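Local coordinates for protein fructose-2,6-bisphosphatase TIGAR B (Danio rerio, PDB 3E9D) that probably hydrolyses fructose 2,6-bisphosphate to fructose 6-phosphate and phosphate, restraining glycolysis and favouring the pentose phosphate pathway, at residues Phe4-Val9 with Phe223-His228; Gln37-Ala42 with Ala66-Gly71; Leu49-Val54 with His177-Ser182; Asp159-Ala164 with Arg238-Phe243. One frame throughout, in Å; residues are numbered along the deposited sequence.

Contact 1 of 4, residues Phe4-Val9 with Phe223-His228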
loop_
_atom_site.group_PDB
_atom_site.type_symbol
_atom_site.label_atom_id
_atom_site.label_comp_id
_atom_site.label_asym_id
_atom_site.label_seq_id
_atom_site.Cartn_x
_atom_site.Cartn_y
_atom_site.Cartn_z
ATOM N N PHE A 4 4.976 -5.013 13.881
ATOM C CA PHE A 4 3.685 -5.226 13.222
ATOM C C PHE A 4 3.861 -5.433 11.718
ATOM O O PHE A 4 4.836 -4.946 11.124
ATOM C CB PHE A 4 2.694 -4.080 13.526
ATOM C CG PHE A 4 3.043 -2.759 12.881
ATOM C CD1 PHE A 4 2.556 -2.439 11.614
ATOM C CD2 PHE A 4 3.837 -1.824 13.556
ATOM C CE1 PHE A 4 2.881 -1.222 11.001
ATOM C CE2 PHE A 4 4.160 -0.584 12.968
ATOM C CZ PHE A 4 3.672 -0.286 11.676
ATOM N N ALA A 5 2.945 -6.202 11.136
ATOM C CA ALA A 5 2.915 -6.452 9.703
ATOM C C ALA A 5 2.036 -5.410 9.034
ATOM O O ALA A 5 1.035 -4.947 9.616
ATOM C CB ALA A 5 2.360 -7.853 9.419
ATOM N N LEU A 6 2.421 -5.027 7.819
ATOM C CA LEU A 6 1.605 -4.140 7.012
ATOM C C LEU A 6 1.356 -4.797 5.657
ATOM O O LEU A 6 2.307 -5.010 4.895
ATOM C CB LEU A 6 2.302 -2.787 6.809
ATOM C CG LEU A 6 1.558 -1.837 5.869
ATOM C CD1 LEU A 6 0.267 -1.356 6.523
ATOM C CD2 LEU A 6 2.429 -0.628 5.468
ATOM N N THR A 7 0.092 -5.100 5.363
ATOM C CA THR A 7 -0.281 -5.639 4.052
ATOM C C THR A 7 -0.866 -4.521 3.229
ATOM O O THR A 7 -1.757 -3.808 3.693
ATOM C CB THR A 7 -1.299 -6.787 4.179
ATOM O OG1 THR A 7 -0.684 -7.872 4.884
ATOM C CG2 THR A 7 -1.782 -7.271 2.798
ATOM N N ILE A 8 -0.366 -4.368 2.011
ATOM C CA ILE A 8 -0.734 -3.245 1.163
ATOM C C ILE A 8 -1.387 -3.776 -0.110
ATOM O O ILE A 8 -0.794 -4.612 -0.815
ATOM C CB ILE A 8 0.518 -2.442 0.750
ATOM C CG1 ILE A 8 1.259 -1.902 1.990
ATOM C CG2 ILE A 8 0.124 -1.284 -0.232
ATOM C CD1 ILE A 8 2.676 -1.311 1.671
ATOM N N VAL A 9 -2.586 -3.284 -0.416
ATOM C CA VAL A 9 -3.341 -3.778 -1.565
ATOM C C VAL A 9 -3.786 -2.614 -2.444
ATOM O O VAL A 9 -4.338 -1.634 -1.944
ATOM C CB VAL A 9 -4.592 -4.608 -1.105
ATOM C CG1 VAL A 9 -5.337 -5.239 -2.310
ATOM C CG2 VAL A 9 -4.194 -5.680 -0.072
ATOM N N PHE A 223 5.238 -5.682 4.285
ATOM C CA PHE A 223 6.424 -5.278 5.025
ATOM C C PHE A 223 6.164 -5.548 6.505
ATOM O O PHE A 223 5.021 -5.466 6.961
ATOM C CB PHE A 223 6.734 -3.771 4.847
ATOM C CG PHE A 223 7.189 -3.399 3.457
ATOM C CD1 PHE A 223 8.544 -3.234 3.183
ATOM C CD2 PHE A 223 6.263 -3.210 2.426
ATOM C CE1 PHE A 223 8.986 -2.903 1.887
ATOM C CE2 PHE A 223 6.688 -2.865 1.129
ATOM C CZ PHE A 223 8.066 -2.714 0.866
ATOM N N ILE A 224 7.229 -5.886 7.231
ATOM C CA ILE A 224 7.191 -5.974 8.675
ATOM C C ILE A 224 7.997 -4.803 9.247
ATOM O O ILE A 224 9.175 -4.595 8.867
ATOM C CB ILE A 224 7.816 -7.306 9.186
ATOM C CG1 ILE A 224 7.324 -8.526 8.374
ATOM C CG2 ILE A 224 7.557 -7.471 10.701
ATOM C CD1 ILE A 224 5.792 -8.693 8.335
ATOM N N PHE A 225 7.370 -4.049 10.153
ATOM C CA PHE A 225 8.004 -2.886 10.788
ATOM C C PHE A 225 8.326 -3.187 12.244
ATOM O O PHE A 225 7.530 -3.804 12.960
ATOM C CB PHE A 225 7.045 -1.694 10.786
ATOM C CG PHE A 225 6.787 -1.112 9.427
ATOM C CD1 PHE A 225 7.460 0.042 9.023
ATOM C CD2 PHE A 225 5.874 -1.703 8.555
ATOM C CE1 PHE A 225 7.214 0.617 7.771
ATOM C CE2 PHE A 225 5.643 -1.157 7.280
ATOM C CZ PHE A 225 6.304 0.011 6.894
ATOM N N THR A 226 9.492 -2.746 12.686
ATOM C CA THR A 226 9.774 -2.699 14.113
ATOM C C THR A 226 9.997 -1.242 14.476
ATOM O O THR A 226 10.830 -0.562 13.861
ATOM C CB THR A 226 10.993 -3.552 14.484
ATOM O OG1 THR A 226 10.683 -4.929 14.227
ATOM C CG2 THR A 226 11.335 -3.383 15.959
ATOM N N ILE A 227 9.235 -0.764 15.453
ATOM C CA ILE A 227 9.280 0.639 15.836
ATOM C C ILE A 227 9.710 0.804 17.299
ATOM O O ILE A 227 9.343 -0.020 18.161
ATOM C CB ILE A 227 7.964 1.395 15.522
ATOM C CG1 ILE A 227 6.776 0.796 16.269
ATOM C CG2 ILE A 227 7.666 1.405 13.978
ATOM C CD1 ILE A 227 5.486 1.690 16.198
ATOM N N HIS A 228 10.491 1.869 17.528
ATOM C CA HIS A 228 11.037 2.283 18.822
ATOM C C HIS A 228 10.589 3.711 19.130
ATOM O O HIS A 228 10.366 4.510 18.230
ATOM C CB HIS A 228 12.586 2.276 18.798
ATOM C CG HIS A 228 13.197 0.908 18.858
ATOM N ND1 HIS A 228 14.390 0.652 19.508
ATOM C CD2 HIS A 228 12.794 -0.280 18.329
ATOM C CE1 HIS A 228 14.687 -0.634 19.387
ATOM N NE2 HIS A 228 13.730 -1.223 18.685
#
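Phe4 and Phe225 are a hydrogen-bonded pair where strands 2-10 and 220-230 run antiparallel in the mixed sheet of the histidine phosphatase fold. Their backbones are joined twice, Phe4 N to Phe225 O at 3.0 Å and Phe225 N to Phe4 O at 2.9 Å. Leu6 and Phe223 repeat the arrangement, with Ala5 and Ile224 as the non-hydrogen-bonded pair between. Regular strand pairing can still carry irregular side-chain packing, as the two phenylalanines illustrate. Their rings leave the backbone by different first torsions, Phe4 CG between its backbone N and carbonyl carbon (chi1 70°) and Phe225 CG anti to the carbonyl carbon, and still come within 10° of parallel. With centroids 5.3 Å apart, however, they barely overlap. Over the Phe4 face comes Phe225 CB instead, a CH-pi contact offset toward the rim and 3.8 Å from Phe4 CZ. Leu6 CD2 then meets Phe225 CE2 at 3.7 Å, while Leu194 of helix 184-197 packs on Phe225 and Ile187 of that helix on Ile8. An alanine in place of Phe4 would probably open a gap beside Phe225 CB and Ile227 CG2 and leave the Phe225 ring freer to shift. On the other face of the sheet, chi2 of Ile224 (-56°) turns CD1 back toward the neighbouring strand, where it rests 3.7 Å from Ala5 CB.

Contact 2 of 4, residues Gln37-Ala42 with Ala66-Gly71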
loop_
_atom_site.group_PDB
_atom_site.type_symbol
_atom_site.label_atom_id
_atom_site.label_comp_id
_atom_site.label_asym_id
_atom_site.label_seq_id
_atom_site.Cartn_x
_atom_site.Cartn_y
_atom_site.Cartn_z
ATOM N N GLN A 37 -14.735 -8.817 -8.784
ATOM C CA GLN A 37 -14.176 -10.172 -8.797
ATOM C C GLN A 37 -12.766 -10.222 -8.246
ATOM O O GLN A 37 -12.418 -11.142 -7.498
ATOM C CB GLN A 37 -14.136 -10.720 -10.228
ATOM C CG GLN A 37 -15.441 -11.187 -10.730
ATOM C CD GLN A 37 -15.376 -11.528 -12.192
ATOM O OE1 GLN A 37 -14.995 -12.631 -12.552
ATOM N NE2 GLN A 37 -15.743 -10.577 -13.049
ATOM N N GLN A 38 -11.941 -9.258 -8.640
ATOM C CA GLN A 38 -10.554 -9.269 -8.175
ATOM C C GLN A 38 -10.503 -9.039 -6.664
ATOM O O GLN A 38 -9.719 -9.683 -5.972
ATOM C CB GLN A 38 -9.704 -8.228 -8.893
ATOM C CG GLN A 38 -9.594 -8.421 -10.404
ATOM C CD GLN A 38 -8.903 -7.225 -11.045
ATOM O OE1 GLN A 38 -9.014 -6.098 -10.559
ATOM N NE2 GLN A 38 -8.183 -7.467 -12.120
ATOM N N ALA A 39 -11.363 -8.141 -6.170
ATOM C CA ALA A 39 -11.430 -7.807 -4.734
ATOM C C ALA A 39 -11.867 -9.008 -3.917
ATOM O O ALA A 39 -11.327 -9.260 -2.842
ATOM C CB ALA A 39 -12.373 -6.616 -4.482
ATOM N N ALA A 40 -12.854 -9.748 -4.425
ATOM C CA ALA A 40 -13.335 -10.961 -3.756
ATOM C C ALA A 40 -12.250 -12.046 -3.688
ATOM O O ALA A 40 -12.091 -12.727 -2.653
ATOM C CB ALA A 40 -14.602 -11.484 -4.446
ATOM N N ALA A 41 -11.486 -12.176 -4.772
ATOM C CA ALA A 41 -10.378 -13.123 -4.836
ATOM C C ALA A 41 -9.276 -12.741 -3.851
ATOM O O ALA A 41 -8.699 -13.616 -3.199
ATOM C CB ALA A 41 -9.808 -13.234 -6.293
ATOM N N ALA A 42 -8.991 -11.441 -3.730
ATOM C CA ALA A 42 -8.022 -10.980 -2.730
ATOM C C ALA A 42 -8.585 -11.213 -1.328
ATOM O O ALA A 42 -7.843 -11.582 -0.427
ATOM C CB ALA A 42 -7.645 -9.483 -2.930
ATOM N N ALA A 66 -11.600 -2.497 0.030
ATOM C CA ALA A 66 -11.413 -2.776 1.453
ATOM C C ALA A 66 -12.650 -3.452 2.054
ATOM O O ALA A 66 -12.524 -4.391 2.858
ATOM C CB ALA A 66 -11.071 -1.505 2.208
ATOM N N GLU A 67 -13.840 -2.985 1.665
ATOM C CA GLU A 67 -15.077 -3.537 2.211
ATOM C C GLU A 67 -15.230 -5.016 1.810
ATOM O O GLU A 67 -15.664 -5.847 2.601
ATOM C CB GLU A 67 -16.299 -2.754 1.740
ATOM C CG GLU A 67 -16.438 -1.381 2.376
ATOM C CD GLU A 67 -17.559 -0.563 1.744
ATOM O OE1 GLU A 67 -17.830 -0.738 0.528
ATOM O OE2 GLU A 67 -18.154 0.273 2.460
ATOM N N ILE A 68 -14.881 -5.317 0.569
ATOM C CA ILE A 68 -14.998 -6.683 0.056
ATOM C C ILE A 68 -13.959 -7.589 0.701
ATOM O O ILE A 68 -14.242 -8.740 1.024
ATOM C CB ILE A 68 -14.926 -6.709 -1.479
ATOM C CG1 ILE A 68 -16.234 -6.134 -2.048
ATOM C CG2 ILE A 68 -14.742 -8.148 -2.011
ATOM C CD1 ILE A 68 -16.085 -5.559 -3.457
ATOM N N ILE A 69 -12.759 -7.071 0.911
ATOM C CA ILE A 69 -11.731 -7.856 1.565
ATOM C C ILE A 69 -12.150 -8.201 3.005
ATOM O O ILE A 69 -12.029 -9.350 3.438
ATOM C CB ILE A 69 -10.356 -7.142 1.500
ATOM C CG1 ILE A 69 -9.804 -7.231 0.051
ATOM C CG2 ILE A 69 -9.391 -7.745 2.500
ATOM C CD1 ILE A 69 -8.629 -6.290 -0.230
ATOM N N LEU A 70 -12.672 -7.216 3.723
ATOM C CA LEU A 70 -13.080 -7.444 5.112
ATOM C C LEU A 70 -14.338 -8.320 5.189
ATOM O O LEU A 70 -14.427 -9.161 6.044
ATOM C CB LEU A 70 -13.286 -6.130 5.852
ATOM C CG LEU A 70 -11.992 -5.393 6.226
ATOM C CD1 LEU A 70 -12.366 -4.001 6.712
ATOM C CD2 LEU A 70 -11.200 -6.149 7.298
ATOM N N GLY A 71 -15.277 -8.141 4.262
ATOM C CA GLY A 71 -16.462 -9.012 4.219
ATOM C C GLY A 71 -16.122 -10.479 4.043
ATOM O O GLY A 71 -16.814 -11.352 4.567
#
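Ile68 pushes its CG2 methyl against the backbone of helix 33-45 where that helix carries Ala39 and Ala40, an example of how small residues let two helices approach closely. The axes of the two short helical segments come within 8.0 Å and cross at -38°. The tight part centres on this one methyl: Ile68 CG2 lies 3.5 Å from Ala40 N and 3.6 Å from Ala39 C. It is aimed there by the first torsion of Ile68, which sets CG2 anti to the backbone N. Ala39 CB meets the same branch, 3.8 Å from Ile68 CG2, and the other arm of the isoleucine adds a touch of CD1 to that alanine methyl. Ile69 contributes on the buried flank, its CG1 standing 3.8 Å from Ala39 O.

Round this spot the contact slackens. Ala40 CB, which points away overall, makes a looser touch on the same methyl, 4.1 Å from Ile68 CG2, and Ala42 CB and Ile69 CD1 are 4.3 Å apart. Ala40 and Ile68 are both partly exposed, and beyond them the chain turns Gln37 and Glu67 to solvent. Between the two segments everything that meets does so by van der Waals packing.

The pair belongs to a helical layer against the sheet. Helix 60-71 rests on the parallel strands, with Ile69 on Leu179, Ala66 on Val181 and Val56, and Leu70 on Val54; helix 33-45 packs against its flank and is itself tied to other parts of the chain, Gln38 OE1 accepting a hydrogen bond from Glu13 N and Ala42 touching His249.

Contact 3 of 4, residues Leu49-Val54 with His177-Ser182; sequences LHFTNV and HALMVS
Thr52 and His177 meet through a hydroxyl that works in two directions. Thr52 OG1 accepts a nearly straight bond from His177 N (3.1 Å, 166° at the hydrogen) and donates to Asn53 OD1 at 2.7 Å; chi1 of 53° sets it between the backbone N and the carbonyl carbon. One step on, Leu179 N binds Asn53 O at 2.8 Å, and here the parallel pairing of strands 53-56 and 177-182 begins, with Asn53 beside Ala178 and Val54 beside Leu179. Two weak bonds, from Thr52 N and from Asn53 N, converge on His177 O. A valine in place of Thr52 would probably leave His177 N without its acceptor and Asn53 OD1 with one donor fewer, although His147 NE2 also binds that oxygen.

Outside this polar cluster lie the rings. Phe51 and His177 make a T-shaped (edge-to-face) pair, centroids 5.0 Å apart and planes at 86°, in which Phe51 CE1 stands over the imidazole face, 3.6 Å from His177 NE2. The Phe51 ring is itself sandwiched, with Leu179 CB over one face, 3.8 Å from Phe51 CD1, and Leu49 CB over the other. Val54 CG1 and Leu179 CD2 extend the apolar packing at 4.1 Å, the two side chains lying side by side.

His177 NE2 is hydrogen-bonded to Thr7 OG1 of strand 2-10. The imidazole is thus gripped through NE2 and pressed on its face by an aromatic C-H edge, which together probably fix its rotation between the loop that leads into strand 53-56 and strand 2-10.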
loop_
_atom_site.group_PDB
_atom_site.type_symbol
_atom_site.label_atom_id
_atom_site.label_comp_id
_atom_site.label_asym_id
_atom_site.label_seq_id
_atom_site.Cartn_x
_atom_site.Cartn_y
_atom_site.Cartn_z
ATOM N N LEU A 49 -6.309 -14.251 7.787
ATOM C CA LEU A 49 -5.478 -13.286 8.532
ATOM C C LEU A 49 -6.346 -12.413 9.405
ATOM O O LEU A 49 -7.409 -11.972 8.982
ATOM C CB LEU A 49 -4.659 -12.402 7.581
ATOM C CG LEU A 49 -3.641 -13.179 6.746
ATOM C CD1 LEU A 49 -3.155 -12.374 5.522
ATOM C CD2 LEU A 49 -2.471 -13.646 7.619
ATOM N N HIS A 50 -5.892 -12.157 10.628
ATOM C CA HIS A 50 -6.540 -11.153 11.465
ATOM C C HIS A 50 -5.881 -9.793 11.245
ATOM O O HIS A 50 -4.728 -9.563 11.630
ATOM C CB HIS A 50 -6.496 -11.560 12.940
ATOM C CG HIS A 50 -7.179 -10.598 13.864
ATOM N ND1 HIS A 50 -6.795 -10.436 15.179
ATOM C CD2 HIS A 50 -8.211 -9.744 13.665
ATOM C CE1 HIS A 50 -7.563 -9.526 15.753
ATOM N NE2 HIS A 50 -8.432 -9.090 14.856
ATOM N N PHE A 51 -6.609 -8.899 10.591
ATOM C CA PHE A 51 -6.182 -7.514 10.500
ATOM C C PHE A 51 -6.711 -6.764 11.710
ATOM O O PHE A 51 -7.907 -6.590 11.850
ATOM C CB PHE A 51 -6.659 -6.894 9.186
ATOM C CG PHE A 51 -6.139 -7.604 7.965
ATOM C CD1 PHE A 51 -4.774 -7.573 7.655
ATOM C CD2 PHE A 51 -7.004 -8.317 7.130
ATOM C CE1 PHE A 51 -4.277 -8.224 6.522
ATOM C CE2 PHE A 51 -6.524 -8.983 5.982
ATOM C CZ PHE A 51 -5.159 -8.935 5.676
ATOM N N THR A 52 -5.802 -6.366 12.604
ATOM C CA THR A 52 -6.149 -5.591 13.802
ATOM C C THR A 52 -6.477 -4.158 13.445
ATOM O O THR A 52 -7.147 -3.454 14.195
ATOM C CB THR A 52 -4.974 -5.584 14.815
ATOM O OG1 THR A 52 -3.776 -5.151 14.149
ATOM C CG2 THR A 52 -4.737 -6.996 15.394
ATOM N N ASN A 53 -6.007 -3.706 12.295
ATOM C CA ASN A 53 -6.204 -2.320 11.905
ATOM C C ASN A 53 -6.362 -2.250 10.408
ATOM O O ASN A 53 -5.687 -2.984 9.689
ATOM C CB ASN A 53 -4.979 -1.491 12.298
ATOM C CG ASN A 53 -4.699 -1.531 13.789
ATOM O OD1 ASN A 53 -4.018 -2.436 14.285
ATOM N ND2 ASN A 53 -5.249 -0.567 14.514
ATOM N N VAL A 54 -7.246 -1.372 9.933
ATOM C CA VAL A 54 -7.470 -1.234 8.496
ATOM C C VAL A 54 -7.536 0.259 8.095
ATOM O O VAL A 54 -8.297 1.041 8.684
ATOM C CB VAL A 54 -8.760 -1.939 8.031
ATOM C CG1 VAL A 54 -8.976 -1.715 6.520
ATOM C CG2 VAL A 54 -8.741 -3.432 8.349
ATOM N N HIS A 177 -1.281 -6.526 12.902
ATOM C CA HIS A 177 -1.274 -6.607 11.435
ATOM C C HIS A 177 -2.246 -5.609 10.841
ATOM O O HIS A 177 -3.471 -5.742 11.015
ATOM C CB HIS A 177 -1.650 -8.022 10.985
ATOM C CG HIS A 177 -1.282 -8.331 9.561
ATOM N ND1 HIS A 177 -0.915 -9.592 9.152
ATOM C CD2 HIS A 177 -1.227 -7.548 8.454
ATOM C CE1 HIS A 177 -0.640 -9.578 7.857
ATOM N NE2 HIS A 177 -0.819 -8.347 7.409
ATOM N N ALA A 178 -1.694 -4.605 10.156
ATOM C CA ALA A 178 -2.492 -3.565 9.518
ATOM C C ALA A 178 -2.713 -3.874 8.042
ATOM O O ALA A 178 -1.819 -4.402 7.374
ATOM C CB ALA A 178 -1.813 -2.205 9.673
ATOM N N LEU A 179 -3.906 -3.541 7.544
ATOM C CA LEU A 179 -4.211 -3.598 6.111
ATOM C C LEU A 179 -4.296 -2.184 5.577
ATOM O O LEU A 179 -4.892 -1.319 6.209
ATOM C CB LEU A 179 -5.542 -4.320 5.875
ATOM C CG LEU A 179 -6.109 -4.377 4.447
ATOM C CD1 LEU A 179 -5.161 -5.214 3.562
ATOM C CD2 LEU A 179 -7.531 -5.008 4.476
ATOM N N MET A 180 -3.686 -1.938 4.421
ATOM C CA MET A 180 -3.704 -0.622 3.806
ATOM C C MET A 180 -4.221 -0.846 2.392
ATOM O O MET A 180 -3.681 -1.674 1.667
ATOM C CB MET A 180 -2.286 -0.011 3.810
ATOM C CG MET A 180 -2.093 1.259 2.957
ATOM S SD MET A 180 -0.323 1.759 2.857
ATOM C CE MET A 180 -0.311 2.399 1.189
ATOM N N VAL A 181 -5.266 -0.114 2.000
ATOM C CA VAL A 181 -5.821 -0.245 0.642
ATOM C C VAL A 181 -5.704 1.110 -0.052
ATOM O O VAL A 181 -6.214 2.109 0.447
ATOM C CB VAL A 181 -7.272 -0.818 0.633
ATOM C CG1 VAL A 181 -7.783 -1.008 -0.813
ATOM C CG2 VAL A 181 -7.297 -2.179 1.354
ATOM N N SER A 182 -5.024 1.128 -1.195
ATOM C CA SER A 182 -4.636 2.369 -1.844
ATOM C C SER A 182 -4.548 2.228 -3.380
ATOM O O SER A 182 -5.297 1.456 -4.000
ATOM C CB SER A 182 -3.305 2.886 -1.231
ATOM O OG SER A 182 -2.973 4.206 -1.671
#

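Contact 4 of 4, residues Asp159-Ala164 with Arg238-Phe243; sequences DQPVIA and RIQGVF
Pro161 and Gln240 reach toward each other tip to tip, the pyrrolidine ring from the long loop after helix 125-146 and the amide from strand 233-246. Pro161 CD comes 3.5 Å from Gln240 CD and lies almost as near to Gln240 NE2, at 3.6 Å, so the proline meets the amide as a group and not one atom of it. The glutamine is shaped for this by a bend: CG runs anti to the backbone N, and chi2 of 80° then folds CD round. Its amide is steadied from its own strand, since Gln240 NE2 donates to Gly241 O at 3.0 Å, with that oxygen close to the amide plane. Packing against an apolar ring and bonding to a neighbouring carbonyl illustrate how a polar side chain can serve both tasks at once.

Strand 233-246 is the outermost strand on the antiparallel side of the sheet, and Val242 with Phe243, both facing Arg222, forms a classic beta bulge in it. At the bulge the second pair of side chains meets. Ile163 lies obliquely across Val242, with Ile163 CG1 3.9 Å from Val242 CG1, while Ile163 CD1 comes 3.6 Å from Val242 O. Pro161 CG touches the other branch more loosely, 4.2 Å from Val242 CG2.

The loop has further holds close by. Val162 O accepts a bond from Gln172 NE2, Gln160 OE1 receives one from Ala204 N, and Ile163 packs on Pro203, one of the residues at a bound potassium ion.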
loop_
_atom_site.group_PDB
_atom_site.type_symbol
_atom_site.label_atom_id
_atom_site.label_comp_id
_atom_site.label_asym_id
_atom_site.label_seq_id
_atom_site.Cartn_x
_atom_site.Cartn_y
_atom_site.Cartn_z
ATOM N N ASP A 159 17.312 -11.416 10.243
ATOM C CA ASP A 159 17.297 -12.640 9.453
ATOM C C ASP A 159 15.988 -12.728 8.675
ATOM O O ASP A 159 15.060 -11.952 8.904
ATOM C CB ASP A 159 17.512 -13.874 10.341
ATOM C CG ASP A 159 16.601 -13.891 11.567
ATOM O OD1 ASP A 159 15.433 -13.445 11.470
ATOM O OD2 ASP A 159 17.060 -14.360 12.638
ATOM N N GLN A 160 15.915 -13.670 7.749
ATOM C CA GLN A 160 14.817 -13.668 6.810
ATOM C C GLN A 160 13.520 -14.284 7.360
ATOM O O GLN A 160 13.562 -15.275 8.061
ATOM C CB GLN A 160 15.226 -14.367 5.531
ATOM C CG GLN A 160 14.246 -14.049 4.435
ATOM C CD GLN A 160 14.481 -14.849 3.214
ATOM O OE1 GLN A 160 15.562 -14.795 2.628
ATOM N NE2 GLN A 160 13.461 -15.590 2.797
ATOM N N PRO A 161 12.362 -13.677 7.047
ATOM C CA PRO A 161 11.082 -14.306 7.385
ATOM C C PRO A 161 10.845 -15.580 6.565
ATOM O O PRO A 161 11.542 -15.826 5.572
ATOM C CB PRO A 161 10.059 -13.233 7.009
ATOM C CG PRO A 161 10.744 -12.410 5.965
ATOM C CD PRO A 161 12.166 -12.347 6.444
ATOM N N VAL A 162 9.879 -16.383 6.993
ATOM C CA VAL A 162 9.514 -17.590 6.269
ATOM C C VAL A 162 8.567 -17.212 5.143
ATOM O O VAL A 162 7.470 -16.705 5.377
ATOM C CB VAL A 162 8.876 -18.648 7.198
ATOM C CG1 VAL A 162 8.396 -19.854 6.392
ATOM C CG2 VAL A 162 9.883 -19.088 8.294
ATOM N N ILE A 163 9.015 -17.448 3.922
ATOM C CA ILE A 163 8.266 -17.097 2.724
ATOM C C ILE A 163 8.046 -18.393 1.972
ATOM O O ILE A 163 8.970 -18.925 1.350
ATOM C CB ILE A 163 9.029 -16.069 1.849
ATOM C CG1 ILE A 163 9.243 -14.770 2.629
ATOM C CG2 ILE A 163 8.264 -15.778 0.551
ATOM C CD1 ILE A 163 10.344 -13.912 2.121
ATOM N N ALA A 164 6.832 -18.915 2.063
ATOM C CA ALA A 164 6.502 -20.199 1.470
ATOM C C ALA A 164 5.560 -20.030 0.282
ATOM O O ALA A 164 5.094 -21.018 -0.275
ATOM C CB ALA A 164 5.870 -21.112 2.521
ATOM N N ARG A 238 13.684 -1.246 12.144
ATOM C CA ARG A 238 13.808 -2.287 11.126
ATOM C C ARG A 238 12.568 -2.292 10.240
ATOM O O ARG A 238 11.451 -2.190 10.737
ATOM C CB ARG A 238 13.997 -3.646 11.780
ATOM C CG ARG A 238 14.171 -4.801 10.786
ATOM C CD ARG A 238 14.552 -6.068 11.533
ATOM N NE ARG A 238 15.750 -5.831 12.335
ATOM C CZ ARG A 238 16.169 -6.613 13.326
ATOM N NH1 ARG A 238 15.494 -7.710 13.650
ATOM N NH2 ARG A 238 17.279 -6.299 13.984
ATOM N N ILE A 239 12.790 -2.359 8.929
ATOM C CA ILE A 239 11.734 -2.560 7.944
ATOM C C ILE A 239 12.155 -3.783 7.117
ATOM O O ILE A 239 13.257 -3.814 6.545
ATOM C CB ILE A 239 11.542 -1.304 7.055
ATOM C CG1 ILE A 239 11.252 -0.073 7.942
ATOM C CG2 ILE A 239 10.434 -1.537 6.011
ATOM C CD1 ILE A 239 11.292 1.258 7.218
ATOM N N GLN A 240 11.311 -4.806 7.094
ATOM C CA GLN A 240 11.612 -6.021 6.349
ATOM C C GLN A 240 10.594 -6.177 5.230
ATOM O O GLN A 240 9.395 -6.332 5.489
ATOM C CB GLN A 240 11.589 -7.260 7.264
ATOM C CG GLN A 240 11.656 -8.628 6.515
ATOM C CD GLN A 240 13.073 -9.011 6.076
ATOM O OE1 GLN A 240 13.999 -8.990 6.880
ATOM N NE2 GLN A 240 13.241 -9.362 4.797
ATOM N N GLY A 241 11.072 -6.142 3.988
ATOM C CA GLY A 241 10.225 -6.483 2.859
ATOM C C GLY A 241 9.961 -7.979 2.859
ATOM O O GLY A 241 10.854 -8.763 3.144
ATOM N N VAL A 242 8.729 -8.383 2.579
ATOM C CA VAL A 242 8.407 -9.827 2.499
ATOM C C VAL A 242 8.076 -10.220 1.057
ATOM O O VAL A 242 8.714 -11.105 0.495
ATOM C CB VAL A 242 7.272 -10.228 3.485
ATOM C CG1 VAL A 242 6.990 -11.735 3.461
ATOM C CG2 VAL A 242 7.604 -9.758 4.931
ATOM N N PHE A 243 7.089 -9.555 0.458
ATOM C CA PHE A 243 6.765 -9.751 -0.955
ATOM C C PHE A 243 6.174 -8.461 -1.515
ATOM O O PHE A 243 5.665 -7.613 -0.751
ATOM C CB PHE A 243 5.862 -10.985 -1.199
ATOM C CG PHE A 243 4.568 -11.007 -0.372
ATOM C CD1 PHE A 243 3.443 -10.295 -0.793
ATOM C CD2 PHE A 243 4.482 -11.771 0.798
ATOM C CE1 PHE A 243 2.233 -10.335 -0.068
ATOM C CE2 PHE A 243 3.280 -11.826 1.554
ATOM C CZ PHE A 243 2.155 -11.106 1.120
#

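In the fold
Strand 2-10 opens the chain, and contact 1 closes the widest loop of the four when strand 220-230 returns to pair with it. Nested inside that loop are contact 2, which joins helices 33-45 and 60-71, and contact 3, in which strand 177-182 meets residues 49-54. These two cross, because residues 49-54 lie between the two helices in sequence; Ile69 and Leu70 touch Leu179 and Val54. Contact 4 opens after contact 2 has closed and crosses both contacts 1 and 3, running from the loop at 159-164 to strand 233-246. Strand 2-10, parallel to 177-182 and antiparallel to 220-230, joins the parallel part of the sheet to its antiparallel edge, where the 159-164 loop packs.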